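Local coordinates for glucosamine--fructose-6-phosphate aminotransferase [isomerizing] (Francisella tularensis subsp. tularensis, PDB 3TBF), which catalyses glutamine-dependent conversion of fructose 6-phosphate to glucosamine 6-phosphate, the present C-terminal portion, with its two SIS domains, probably carrying the sugar-isomerising activity, at residues H12-E17 against G160-K165; C62-N67 against A242-L247; T215-I220 against Q345-H350. All coordinates share one frame; numbering follows the deposited sequence.

Contact 1. Residues H12-E17 against G160-K165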
loop_
_atom_site.group_PDB
_atom_site.type_symbol
_atom_site.label_atom_id
_atom_site.label_comp_id
_atom_site.label_asym_id
_atom_site.label_seq_id
_atom_site.Cartn_x
_atom_site.Cartn_y
_atom_site.Cartn_z
ATOM N N HIS A 12 12.336 13.091 27.738
ATOM C CA HIS A 12 12.003 13.692 26.450
ATOM C C HIS A 12 10.504 13.769 26.346
ATOM O O HIS A 12 9.806 12.942 26.950
ATOM C CB HIS A 12 12.480 12.798 25.325
ATOM C CG HIS A 12 13.961 12.684 25.247
ATOM N ND1 HIS A 12 14.667 11.678 25.878
ATOM C CD2 HIS A 12 14.880 13.470 24.645
ATOM C CE1 HIS A 12 15.958 11.843 25.652
ATOM N NE2 HIS A 12 16.112 12.921 24.906
ATOM N N TYR A 13 9.989 14.712 25.589
ATOM C CA TYR A 13 8.553 14.784 25.397
ATOM C C TYR A 13 8.004 13.535 24.739
ATOM O O TYR A 13 6.913 13.062 25.084
ATOM C CB TYR A 13 8.138 15.983 24.554
ATOM C CG TYR A 13 8.302 17.297 25.224
ATOM C CD1 TYR A 13 7.286 17.843 26.007
ATOM C CD2 TYR A 13 9.477 18.011 25.072
ATOM C CE1 TYR A 13 7.460 19.088 26.642
ATOM C CE2 TYR A 13 9.671 19.233 25.692
ATOM C CZ TYR A 13 8.672 19.780 26.457
ATOM O OH TYR A 13 8.921 21.016 27.025
HETATM N N MSE A 14 8.735 12.992 23.788
HETATM C CA MSE A 14 8.244 11.791 23.108
HETATM C C MSE A 14 7.958 10.683 24.127
HETATM O O MSE A 14 6.992 9.973 23.993
HETATM C CB MSE A 14 9.215 11.263 22.069
HETATM C CG MSE A 14 8.567 10.166 21.314
HETATM SE SE MSE A 14 9.597 9.504 19.860
HETATM C CE MSE A 14 8.524 7.843 19.333
ATOM N N LEU A 15 8.803 10.548 25.132
ATOM C CA LEU A 15 8.639 9.477 26.099
ATOM C C LEU A 15 7.474 9.780 27.020
ATOM O O LEU A 15 6.720 8.913 27.365
ATOM C CB LEU A 15 9.919 9.274 26.906
ATOM C CG LEU A 15 9.963 8.063 27.805
ATOM C CD1 LEU A 15 9.765 6.822 26.982
ATOM C CD2 LEU A 15 11.305 8.036 28.593
ATOM N N LYS A 16 7.294 11.025 27.362
ATOM C CA LYS A 16 6.088 11.403 28.124
ATOM C C LYS A 16 4.803 11.025 27.375
ATOM O O LYS A 16 3.834 10.568 27.983
ATOM C CB LYS A 16 6.049 12.901 28.365
ATOM C CG LYS A 16 4.710 13.359 28.931
ATOM C CD LYS A 16 4.707 14.809 29.221
ATOM C CE LYS A 16 4.203 15.631 28.067
ATOM N NZ LYS A 16 2.770 15.988 28.356
ATOM N N GLU A 17 4.812 11.221 26.054
ATOM C CA GLU A 17 3.617 11.035 25.273
ATOM C C GLU A 17 3.318 9.584 25.120
ATOM O O GLU A 17 2.168 9.187 25.102
ATOM C CB GLU A 17 3.715 11.757 23.942
ATOM C CG GLU A 17 3.428 13.272 24.120
ATOM C CD GLU A 17 4.201 14.200 23.155
ATOM O OE1 GLU A 17 4.461 13.796 21.994
ATOM O OE2 GLU A 17 4.533 15.348 23.563
ATOM N N GLY A 160 6.639 15.361 20.375
ATOM C CA GLY A 160 7.511 14.333 19.820
ATOM C C GLY A 160 7.572 14.457 18.302
ATOM O O GLY A 160 6.587 14.806 17.661
ATOM N N VAL A 161 8.734 14.191 17.733
ATOM C CA VAL A 161 8.862 14.212 16.290
ATOM C C VAL A 161 7.825 13.202 15.724
ATOM O O VAL A 161 7.043 13.544 14.829
ATOM C CB VAL A 161 10.318 13.869 15.792
ATOM C CG1 VAL A 161 10.327 13.693 14.263
ATOM C CG2 VAL A 161 11.296 14.947 16.200
ATOM N N ALA A 162 7.818 11.976 16.250
ATOM C CA ALA A 162 6.843 11.000 15.794
ATOM C C ALA A 162 5.592 11.163 16.614
ATOM O O ALA A 162 5.633 11.540 17.786
ATOM C CB ALA A 162 7.380 9.552 15.908
ATOM N N SER A 163 4.459 10.894 15.991
ATOM C CA SER A 163 3.241 10.891 16.741
ATOM C C SER A 163 3.045 9.494 17.399
ATOM O O SER A 163 3.330 8.426 16.807
ATOM C CB SER A 163 2.095 11.241 15.840
ATOM O OG SER A 163 1.729 10.075 15.170
ATOM N N THR A 164 2.573 9.521 18.635
ATOM C CA THR A 164 2.370 8.316 19.409
ATOM C C THR A 164 0.930 8.289 19.872
ATOM O O THR A 164 0.102 7.559 19.326
ATOM C CB THR A 164 3.341 8.227 20.599
ATOM O OG1 THR A 164 3.231 9.413 21.410
ATOM C CG2 THR A 164 4.788 8.036 20.105
ATOM N N LYS A 165 0.607 9.117 20.849
ATOM C CA LYS A 165 -0.734 9.085 21.381
ATOM C C LYS A 165 -1.804 9.509 20.381
ATOM O O LYS A 165 -2.955 9.116 20.502
ATOM C CB LYS A 165 -0.796 9.875 22.666
ATOM C CG LYS A 165 -0.639 11.332 22.470
ATOM C CD LYS A 165 -0.369 12.037 23.730
ATOM C CE LYS A 165 -0.322 13.545 23.450
ATOM N NZ LYS A 165 -0.527 14.346 24.711
#

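Contact 2. Residues C62-N67 against A242-L247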
loop_
_atom_site.group_PDB
_atom_site.type_symbol
_atom_site.label_atom_id
_atom_site.label_comp_id
_atom_site.label_asym_id
_atom_site.label_seq_id
_atom_site.Cartn_x
_atom_site.Cartn_y
_atom_site.Cartn_z
ATOM N N CYS A 62 -3.118 10.968 5.569
ATOM C CA CYS A 62 -1.752 10.759 5.235
ATOM C C CYS A 62 -0.903 10.341 6.442
ATOM O O CYS A 62 -1.304 10.537 7.595
ATOM C CB CYS A 62 -1.219 11.963 4.477
ATOM S SG CYS A 62 -0.804 13.225 5.529
ATOM N N GLY A 63 0.191 9.632 6.166
ATOM C CA GLY A 63 1.145 9.235 7.150
ATOM C C GLY A 63 0.552 8.302 8.162
ATOM O O GLY A 63 -0.147 7.384 7.850
ATOM N N THR A 64 0.805 8.599 9.415
ATOM C CA THR A 64 0.356 7.805 10.519
ATOM C C THR A 64 -1.160 7.680 10.574
ATOM O O THR A 64 -1.681 6.613 10.954
ATOM C CB THR A 64 0.875 8.456 11.811
ATOM O OG1 THR A 64 2.230 8.052 11.980
ATOM C CG2 THR A 64 0.118 8.022 12.996
ATOM N N SER A 65 -1.860 8.760 10.236
ATOM C CA SER A 65 -3.309 8.739 10.196
ATOM C C SER A 65 -3.831 7.789 9.088
ATOM O O SER A 65 -4.861 7.128 9.225
ATOM C CB SER A 65 -3.828 10.174 10.013
ATOM O OG SER A 65 -3.430 11.011 11.150
ATOM N N TYR A 66 -3.082 7.656 8.009
ATOM C CA TYR A 66 -3.458 6.710 7.002
ATOM C C TYR A 66 -3.252 5.287 7.514
ATOM O O TYR A 66 -4.114 4.432 7.312
ATOM C CB TYR A 66 -2.707 6.991 5.705
ATOM C CG TYR A 66 -2.752 5.934 4.658
ATOM C CD1 TYR A 66 -3.837 5.828 3.820
ATOM C CD2 TYR A 66 -1.689 5.071 4.493
ATOM C CE1 TYR A 66 -3.878 4.871 2.836
ATOM C CE2 TYR A 66 -1.694 4.101 3.523
ATOM C CZ TYR A 66 -2.784 4.007 2.693
ATOM O OH TYR A 66 -2.788 3.023 1.738
ATOM N N ASN A 67 -2.159 5.041 8.221
ATOM C CA ASN A 67 -1.983 3.745 8.852
ATOM C C ASN A 67 -3.115 3.403 9.827
ATOM O O ASN A 67 -3.570 2.266 9.875
ATOM C CB ASN A 67 -0.637 3.694 9.530
ATOM C CG ASN A 67 0.500 3.845 8.546
ATOM O OD1 ASN A 67 0.329 3.593 7.379
ATOM N ND2 ASN A 67 1.646 4.336 9.011
ATOM N N ALA A 242 2.422 -2.939 11.734
ATOM C CA ALA A 242 3.825 -3.069 11.312
ATOM C C ALA A 242 4.309 -1.881 10.492
ATOM O O ALA A 242 5.422 -1.379 10.672
ATOM C CB ALA A 242 4.051 -4.403 10.531
ATOM N N ILE A 243 3.474 -1.435 9.571
ATOM C CA ILE A 243 3.783 -0.256 8.761
ATOM C C ILE A 243 3.972 0.952 9.646
ATOM O O ILE A 243 4.863 1.761 9.406
ATOM C CB ILE A 243 2.641 0.079 7.838
ATOM C CG1 ILE A 243 2.488 -0.975 6.748
ATOM C CG2 ILE A 243 2.847 1.464 7.176
ATOM C CD1 ILE A 243 1.350 -0.629 5.836
ATOM N N GLU A 244 3.148 1.085 10.691
ATOM C CA GLU A 244 3.314 2.217 11.596
ATOM C C GLU A 244 4.577 2.095 12.403
ATOM O O GLU A 244 5.265 3.070 12.588
ATOM C CB GLU A 244 2.152 2.350 12.550
ATOM C CG GLU A 244 2.346 3.436 13.568
ATOM C CD GLU A 244 2.160 4.850 13.046
ATOM O OE1 GLU A 244 2.051 5.052 11.828
ATOM O OE2 GLU A 244 2.134 5.797 13.871
ATOM N N GLY A 245 4.865 0.902 12.921
ATOM C CA GLY A 245 6.165 0.666 13.548
ATOM C C GLY A 245 7.356 1.055 12.667
ATOM O O GLY A 245 8.302 1.684 13.126
ATOM N N ALA A 246 7.306 0.687 11.385
ATOM C CA ALA A 246 8.421 0.986 10.466
ATOM C C ALA A 246 8.512 2.451 10.250
ATOM O O ALA A 246 9.593 2.979 10.162
ATOM C CB ALA A 246 8.276 0.248 9.110
ATOM N N LEU A 247 7.376 3.111 10.136
ATOM C CA LEU A 247 7.362 4.545 9.963
ATOM C C LEU A 247 8.016 5.219 11.142
ATOM O O LEU A 247 8.791 6.138 10.957
ATOM C CB LEU A 247 5.922 5.038 9.822
ATOM C CG LEU A 247 5.722 6.547 9.779
ATOM C CD1 LEU A 247 6.482 7.048 8.495
ATOM C CD2 LEU A 247 4.221 6.916 9.778
#

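Contact 3. Residues T215-I220 against Q345-H350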
loop_
_atom_site.group_PDB
_atom_site.type_symbol
_atom_site.label_atom_id
_atom_site.label_comp_id
_atom_site.label_asym_id
_atom_site.label_seq_id
_atom_site.Cartn_x
_atom_site.Cartn_y
_atom_site.Cartn_z
ATOM N N THR A 215 12.117 -1.244 29.729
ATOM C CA THR A 215 13.476 -1.603 30.118
ATOM C C THR A 215 14.056 -2.692 29.222
ATOM O O THR A 215 15.180 -2.530 28.718
ATOM C CB THR A 215 13.509 -1.994 31.641
ATOM O OG1 THR A 215 13.221 -0.817 32.431
ATOM C CG2 THR A 215 14.851 -2.597 32.056
ATOM N N GLU A 216 13.320 -3.779 28.984
ATOM C CA GLU A 216 13.805 -4.819 28.060
ATOM C C GLU A 216 14.005 -4.289 26.627
ATOM O O GLU A 216 14.956 -4.707 25.935
ATOM C CB GLU A 216 12.828 -5.983 27.987
ATOM C CG GLU A 216 13.182 -7.149 28.897
ATOM C CD GLU A 216 12.011 -7.767 29.649
ATOM O OE1 GLU A 216 10.848 -7.260 29.635
ATOM O OE2 GLU A 216 12.295 -8.792 30.308
ATOM N N ILE A 217 13.127 -3.383 26.183
ATOM C CA ILE A 217 13.286 -2.825 24.836
ATOM C C ILE A 217 14.514 -1.933 24.762
ATOM O O ILE A 217 15.231 -1.948 23.741
ATOM C CB ILE A 217 12.048 -2.106 24.335
ATOM C CG1 ILE A 217 10.925 -3.124 24.111
ATOM C CG2 ILE A 217 12.341 -1.378 23.066
ATOM C CD1 ILE A 217 9.560 -2.514 24.188
ATOM N N ASP A 218 14.811 -1.235 25.851
ATOM C CA ASP A 218 16.053 -0.490 25.942
ATOM C C ASP A 218 17.255 -1.396 25.732
ATOM O O ASP A 218 18.067 -1.116 24.878
ATOM C CB ASP A 218 16.169 0.238 27.284
ATOM C CG ASP A 218 17.258 1.291 27.274
ATOM O OD1 ASP A 218 17.962 1.401 26.262
ATOM O OD2 ASP A 218 17.401 2.022 28.276
ATOM N N GLN A 219 17.349 -2.492 26.479
ATOM C CA GLN A 219 18.432 -3.463 26.314
ATOM C C GLN A 219 18.565 -3.981 24.873
ATOM O O GLN A 219 19.645 -4.006 24.348
ATOM C CB GLN A 219 18.221 -4.672 27.208
ATOM C CG GLN A 219 18.368 -4.433 28.706
ATOM C CD GLN A 219 17.741 -5.599 29.548
ATOM O OE1 GLN A 219 17.597 -6.735 29.049
ATOM N NE2 GLN A 219 17.367 -5.310 30.816
ATOM N N ILE A 220 17.461 -4.406 24.269
ATOM C CA ILE A 220 17.400 -4.882 22.879
ATOM C C ILE A 220 17.900 -3.857 21.836
ATOM O O ILE A 220 18.606 -4.169 20.878
ATOM C CB ILE A 220 15.940 -5.149 22.511
ATOM C CG1 ILE A 220 15.426 -6.429 23.146
ATOM C CG2 ILE A 220 15.760 -5.264 21.030
ATOM C CD1 ILE A 220 13.965 -6.693 22.713
ATOM N N GLN A 345 6.612 1.688 19.470
ATOM C CA GLN A 345 6.946 3.104 19.699
ATOM C C GLN A 345 8.156 3.158 20.585
ATOM O O GLN A 345 9.025 3.978 20.363
ATOM C CB GLN A 345 5.832 3.879 20.365
ATOM C CG GLN A 345 4.544 3.822 19.663
ATOM C CD GLN A 345 3.396 4.306 20.511
ATOM O OE1 GLN A 345 3.330 4.061 21.728
ATOM N NE2 GLN A 345 2.485 5.037 19.874
ATOM N N LEU A 346 8.206 2.296 21.598
ATOM C CA LEU A 346 9.328 2.292 22.532
ATOM C C LEU A 346 10.623 1.882 21.830
ATOM O O LEU A 346 11.698 2.422 22.090
ATOM C CB LEU A 346 9.039 1.379 23.703
ATOM C CG LEU A 346 8.041 1.888 24.764
ATOM C CD1 LEU A 346 7.783 0.859 25.897
ATOM C CD2 LEU A 346 8.506 3.145 25.407
ATOM N N LEU A 347 10.506 0.977 20.888
ATOM C CA LEU A 347 11.636 0.531 20.139
ATOM C C LEU A 347 12.201 1.677 19.392
ATOM O O LEU A 347 13.422 1.865 19.350
ATOM C CB LEU A 347 11.233 -0.555 19.160
ATOM C CG LEU A 347 12.416 -1.192 18.366
ATOM C CD1 LEU A 347 13.529 -1.759 19.276
ATOM C CD2 LEU A 347 11.927 -2.251 17.379
ATOM N N SER A 348 11.334 2.450 18.770
ATOM C CA SER A 348 11.826 3.504 17.930
ATOM C C SER A 348 12.413 4.608 18.777
ATOM O O SER A 348 13.384 5.233 18.370
ATOM C CB SER A 348 10.744 4.060 16.978
ATOM O OG SER A 348 9.884 4.945 17.695
ATOM N N TYR A 349 11.848 4.831 19.956
ATOM C CA TYR A 349 12.428 5.792 20.882
ATOM C C TYR A 349 13.828 5.400 21.292
ATOM O O TYR A 349 14.756 6.168 21.132
ATOM C CB TYR A 349 11.556 5.972 22.119
ATOM C CG TYR A 349 12.230 6.815 23.178
ATOM C CD1 TYR A 349 12.238 8.216 23.101
ATOM C CD2 TYR A 349 12.885 6.204 24.268
ATOM C CE1 TYR A 349 12.868 8.997 24.090
ATOM C CE2 TYR A 349 13.528 6.971 25.245
ATOM C CZ TYR A 349 13.519 8.369 25.149
ATOM O OH TYR A 349 14.164 9.089 26.113
ATOM N N HIS A 350 14.002 4.209 21.814
ATOM C CA HIS A 350 15.333 3.815 22.243
ATOM C C HIS A 350 16.387 3.694 21.135
ATOM O O HIS A 350 17.553 4.003 21.374
ATOM C CB HIS A 350 15.259 2.523 22.998
ATOM C CG HIS A 350 14.582 2.668 24.313
ATOM N ND1 HIS A 350 15.081 3.461 25.323
ATOM C CD2 HIS A 350 13.431 2.140 24.781
ATOM C CE1 HIS A 350 14.280 3.387 26.373
ATOM N NE2 HIS A 350 13.273 2.587 26.070
#

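Contact 1. Residues H12-E17 against G160-K165
The loop that leads from strand 149-152 into helix 165-184 of the first SIS domain folds against the N-terminal helix 13-19, where M14 and E17 meet G160, A162, T164 and K165. E17 carries the polar half. Its OE1 accepts the backbone N-H of G160 on the syn lone pair (N to OE1 3.1 Å, N-H...O 158°), while OE2 takes the N-H of I159, so one carboxylate grips two consecutive peptides. A chi1 of -79° sets E17 CG anti to the carbonyl carbon and beside the backbone N, 3.8 Å from K165 CE; the bend at chi2 then directs CD. K165 NZ itself turns to a salt bridge with E20. M14, a selenomethionine, runs extended from CB, which lies 4.2 Å from G160 CA, to CE, which packs 3.8 Å from T164 CG2 and 4.0 Å from A162 CB. T164 OG1 sits 3.5 Å from E17 CB, buried without a polar partner in the model. The two peptide bonds tie helix 13-19 to the loop, and two N-H groups on a largely buried carboxylate would be expected to stabilise its anionic form.

Contact 2. Residues C62-N67 against A242-L247
N67 lays its amide beside the methyl CG2 of I243, with OD1 3.3 Å from that carbon, and turns its ND2 to E244. The bond from ND2 to E244 OE1 is short and nearly straight (2.9 Å, N-H...O 174°). It lies in the amide plane and meets the oxygen almost along its C-O axis, although amide and carboxylate planes stand 79° apart. E244 gets there by a bend: CG is anti to the backbone N, and the bend at chi2 turns CD toward T64 and N67. The same carboxylate faces T64, whose OG1 lies 3.0 Å from E244 OE1 and 2.9 Å from E244 OE2. K248, one turn further along helix 238-253, adds its NZ to this group, in a salt bridge with E244 OE2 and a hydrogen bond with T64 OG1. L247 adds one methyl, CD2, beside the cluster, 3.2 Å from T64 OG1 and 3.7 Å from N67 ND2. The short helical segments run nearly antiparallel, at 163° with axes 9.6 Å apart, a spacing bridged by side chains. G63, with positive phi, lies in the passage from strand 56-61 to the helix that follows; in related SIS domains this strand-to-helix turn contributes to the sugar-phosphate site, so the contact probably lies near it. F167 of helix 165-184 packs on T64, N67 and E244. Y66 reaches V86 and I88 of strand 84-88, I243 meets A259 of strand 256-261, and C62 touches E264 of the second subunit, which places the two helices between the sheets of both SIS domains and close to the dimer partner.

Contact 3. Residues T215-I220 against Q345-H350
The imidazole of H350 is sandwiched: D218 CB stands over the centre of one face, 3.8 Å from the ring centroid in a CH-pi contact, and Y349 CD2 covers the opposite face. This is the packing of helix 214-221 on helix 335-355, which follows strand 324-328 of the second SIS domain's parallel sheet; the short segments cross at -47° with axes 8.9 Å apart. The D218 carboxylate also stacks on the ring, its plane only 11° from that of the imidazole and its CG 3.6 Å from H350 ND1. A chi1 of -165° sets D218 CG anti to the backbone N, over the ring. H350 CE1 in turn meets the edge of the Y349 ring. NE2 of H350 is bonded to D214, fixing the ring's rotation. Beside it I217 provides the apolar part of the contact. Its CG2 presses 3.6 Å from L347 CA and 4.0 Å from L347 CD1. The I217 and L346 side chains cross at about a right angle, I217 CD1 lying 4.0 Å from L346 CB. Further round helix 335-355, Q345 O accepts both Y349 N and the hydroxyl of S348, whose OG is 3.0 Å from Q345 O.

In the fold
Along the chain the segments come in the order 12-17, 62-67, 160-165, 215-220, 242-247, 345-350: contact 1 closes before contact 3 opens, while contact 2 interlocks with both. Centres lie about 15 Å apart for contacts 1 and 2, about 14 Å for 1 and 3, and about 18 Å for 2 and 3. Contact 1 touches both others, through S163 against T64 and through H12 with Y349; helix 238-253, part of contact 2, also packs beside contacts 1 and 3. Contact 2 thus joins the two SIS domains near the chain's centre, and the N-terminal helix 13-19, and the loop 160-165 from the first SIS domain, pack against helices 238-253 and 335-355 of the second.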